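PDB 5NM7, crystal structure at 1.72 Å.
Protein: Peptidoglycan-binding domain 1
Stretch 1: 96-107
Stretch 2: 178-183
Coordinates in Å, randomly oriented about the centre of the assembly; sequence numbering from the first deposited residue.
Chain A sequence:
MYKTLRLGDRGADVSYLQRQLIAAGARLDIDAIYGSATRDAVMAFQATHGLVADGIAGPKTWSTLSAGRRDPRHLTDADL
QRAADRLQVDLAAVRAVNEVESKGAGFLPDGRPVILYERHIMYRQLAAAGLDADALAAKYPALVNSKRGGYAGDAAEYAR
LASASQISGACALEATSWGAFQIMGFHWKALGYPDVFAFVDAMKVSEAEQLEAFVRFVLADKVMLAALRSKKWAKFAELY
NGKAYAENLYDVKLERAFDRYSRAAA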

# COMPACT_ATOMS: atom_id res chain seq x y z
N ALA A 96 -5.73 -9.67 -2.29
CA ALA A 96 -6.02 -9.54 -0.86
C ALA A 96 -4.96 -8.81 -0.08
O ALA A 96 -5.24 -7.96 0.69
CB ALA A 96 -6.26 -10.92 -0.26
N VAL A 97 -3.69 -9.14 -0.31
CA VAL A 97 -2.59 -8.42 0.34
C VAL A 97 -2.56 -6.95 -0.02
O VAL A 97 -2.36 -6.09 0.83
CB VAL A 97 -1.23 -9.04 0.00
CG1 VAL A 97 -0.09 -8.17 0.52
CG2 VAL A 97 -1.15 -10.37 0.69
N ASN A 98 -2.73 -6.67 -1.29
CA ASN A 98 -2.78 -5.29 -1.75
C ASN A 98 -3.91 -4.52 -1.09
O ASN A 98 -3.71 -3.41 -0.60
CB ASN A 98 -2.92 -5.23 -3.24
CG ASN A 98 -2.77 -3.82 -3.76
OD1 ASN A 98 -1.74 -3.17 -3.54
ND2 ASN A 98 -3.79 -3.34 -4.43
N GLU A 99 -5.09 -5.11 -1.05
CA GLU A 99 -6.22 -4.45 -0.39
C GLU A 99 -6.00 -4.16 1.08
O GLU A 99 -6.32 -3.07 1.57
CB GLU A 99 -7.51 -5.28 -0.58
CG GLU A 99 -8.76 -4.63 0.01
CD GLU A 99 -10.03 -5.44 -0.22
OE1 GLU A 99 -10.14 -6.10 -1.24
OE2 GLU A 99 -10.88 -5.40 0.68
N VAL A 100 -5.48 -5.14 1.80
CA VAL A 100 -5.39 -5.03 3.24
C VAL A 100 -4.13 -4.31 3.69
O VAL A 100 -4.17 -3.51 4.65
CB VAL A 100 -5.48 -6.43 3.87
CG1 VAL A 100 -5.27 -6.33 5.36
CG2 VAL A 100 -6.83 -7.04 3.51
N GLU A 101 -3.00 -4.58 3.03
CA GLU A 101 -1.70 -4.14 3.52
C GLU A 101 -1.21 -2.84 2.90
O GLU A 101 -0.40 -2.18 3.51
CB GLU A 101 -0.64 -5.19 3.28
CG GLU A 101 -0.93 -6.49 3.99
CD GLU A 101 -0.74 -6.42 5.49
OE1 GLU A 101 -0.47 -5.35 6.05
OE2 GLU A 101 -0.85 -7.50 6.16
N SER A 102 -1.71 -2.49 1.74
CA SER A 102 -1.29 -1.23 1.14
C SER A 102 -1.90 -0.06 1.91
O SER A 102 -3.03 -0.13 2.37
CB SER A 102 -1.76 -1.15 -0.30
OG SER A 102 -1.32 0.08 -0.87
N LYS A 103 -1.16 1.04 1.98
CA LYS A 103 -1.73 2.31 2.41
C LYS A 103 -2.76 2.84 1.41
O LYS A 103 -3.53 3.76 1.76
CB LYS A 103 -0.64 3.36 2.57
CG LYS A 103 0.35 3.07 3.68
CD LYS A 103 -0.29 3.32 5.04
CE LYS A 103 0.67 3.07 6.21
NZ LYS A 103 0.84 1.62 6.50
N GLY A 104 -2.76 2.32 0.20
CA GLY A 104 -3.67 2.74 -0.86
C GLY A 104 -2.91 3.71 -1.74
O GLY A 104 -2.21 3.29 -2.68
N ALA A 105 -3.01 5.00 -1.41
CA ALA A 105 -2.14 5.97 -2.06
C ALA A 105 -0.67 5.79 -1.60
O ALA A 105 -0.39 5.91 -0.43
CB ALA A 105 -2.60 7.39 -1.75
N GLY A 106 0.21 5.55 -2.55
CA GLY A 106 1.64 5.48 -2.29
C GLY A 106 2.32 6.84 -2.26
O GLY A 106 3.49 6.95 -1.88
N PHE A 107 1.59 7.87 -2.70
CA PHE A 107 2.10 9.24 -2.74
C PHE A 107 1.20 10.19 -1.99
O PHE A 107 -0.03 10.02 -1.94
CB PHE A 107 2.21 9.73 -4.19
CG PHE A 107 3.16 8.94 -5.01
CD1 PHE A 107 2.71 7.86 -5.78
CD2 PHE A 107 4.51 9.21 -4.96
CE1 PHE A 107 3.59 7.10 -6.53
CE2 PHE A 107 5.39 8.46 -5.72
CZ PHE A 107 4.93 7.40 -6.50
N TRP A 178 8.94 3.54 3.06
CA TRP A 178 8.60 4.19 1.80
C TRP A 178 7.46 3.55 1.08
O TRP A 178 7.40 2.33 0.96
CB TRP A 178 9.81 4.12 0.87
CG TRP A 178 10.95 4.86 1.44
CD1 TRP A 178 11.89 4.41 2.32
CD2 TRP A 178 11.26 6.22 1.19
NE1 TRP A 178 12.74 5.40 2.66
CE2 TRP A 178 12.38 6.54 1.99
CE3 TRP A 178 10.68 7.21 0.39
CZ2 TRP A 178 12.97 7.79 1.98
CZ3 TRP A 178 11.26 8.45 0.40
CH2 TRP A 178 12.37 8.74 1.19
N GLY A 179 6.57 4.39 0.59
CA GLY A 179 5.55 4.01 -0.37
C GLY A 179 4.40 3.23 0.23
O GLY A 179 4.23 3.17 1.45
N ALA A 180 3.59 2.68 -0.67
CA ALA A 180 2.30 2.09 -0.36
C ALA A 180 2.43 0.93 0.61
O ALA A 180 1.54 0.72 1.43
CB ALA A 180 1.63 1.61 -1.63
N PHE A 181 3.58 0.22 0.57
CA PHE A 181 3.83 -0.89 1.50
C PHE A 181 4.81 -0.60 2.62
O PHE A 181 5.16 -1.47 3.39
CB PHE A 181 4.25 -2.14 0.70
CG PHE A 181 3.17 -2.62 -0.17
CD1 PHE A 181 2.20 -3.50 0.31
CD2 PHE A 181 3.03 -2.15 -1.44
CE1 PHE A 181 1.15 -3.89 -0.48
CE2 PHE A 181 2.00 -2.58 -2.25
CZ PHE A 181 1.04 -3.43 -1.76
N GLN A 182 5.25 0.66 2.73
CA GLN A 182 6.06 1.12 3.83
C GLN A 182 7.27 0.21 4.09
O GLN A 182 7.47 -0.30 5.21
CB GLN A 182 5.18 1.35 5.07
CG GLN A 182 4.26 2.54 4.88
CD GLN A 182 5.03 3.86 4.90
OE1 GLN A 182 5.45 4.29 5.97
NE2 GLN A 182 5.25 4.44 3.75
N ILE A 183 8.02 -0.01 3.02
CA ILE A 183 9.24 -0.83 3.10
C ILE A 183 10.35 0.03 3.68
O ILE A 183 10.60 1.16 3.19
CB ILE A 183 9.59 -1.43 1.75
CG1 ILE A 183 8.43 -2.26 1.19
CG2 ILE A 183 10.88 -2.24 1.85
CD1 ILE A 183 7.98 -3.42 2.04
O HOH W 1 2.24 -2.57 4.25

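The first stretch enters as the last turns of a helix, which runs through Glu-101, and then continues as an irregular loop; Ser-102 is the first residue to leave helical backbone angles. The second stretch folds back on itself in a type I beta turn from Gly-179 to Gln-182, closed by a hydrogen bond from Gln-182 N to Gly-179 O (3.0 Å) and flanked by the paired backbones of Trp-178 and Ile-183. The turn packs against the end of the helix and the loop beyond it, and the closest pair of CA atoms is Gly-106 CA and Ala-180 CA, 4.0 Å apart.

A single direct hydrogen bond joins the stretches. Lys-103 N donates to Ala-180 O at 2.8 Å and 172°, a short and nearly linear bond between main-chain groups. The same carbonyl receives a CA-H...O contact from Ser-102 CA, 3.4 Å from Ala-180 O. Beside it, a water donates to both Glu-101 O (2.8 Å) and Phe-181 O (3.2 Å), bridging two carbonyls that could not bond each other.

Phe-181 and Ala-180 bury the most surface here. With chi1 in the m well, the Phe-181 side chain brings its ring to the helix end, where Ser-102 CA lies over one face. Asn-98 OD1 meets the ring edge, 3.3 Å from Phe-181 CZ; the slightly positive hydrogens of an aromatic edge suit a carbonyl oxygen there. A flat, nonpolar ring thus fills the space beside the helix without needing a polar partner.

Ala-180 occupies a tighter place. Its CB is 3.4 Å from Ser-102 OG, and its N is 3.8 Å from Gly-106 CA. An ideal CB on Gly-106 would stand only 3.5 Å from Ala-180 CB, so glycine keeps this approach uncrowded. Gly-179 has positive phi, which favours glycine, while at Gly-104 a CB would be jammed against the preceding carbonyl oxygen.

The polar side chains also brace their own backbones. Ser-102 OG accepts a hydrogen bond from Gly-104 N (2.9 Å), which steadies the loop where the helix has ended; the short serine side chain places OG within reach of the main-chain N two residues ahead. Gln-182 NE2 similarly donates to Gly-179 O (2.8 Å), reinforcing the turn. At the exposed margin the aliphatic part of Lys-103 covers Gln-182, with Lys-103 CE 3.9 Å from Gln-182 CG, so a long side chain can bury methylenes while its amino group remains free of any partner in the turn.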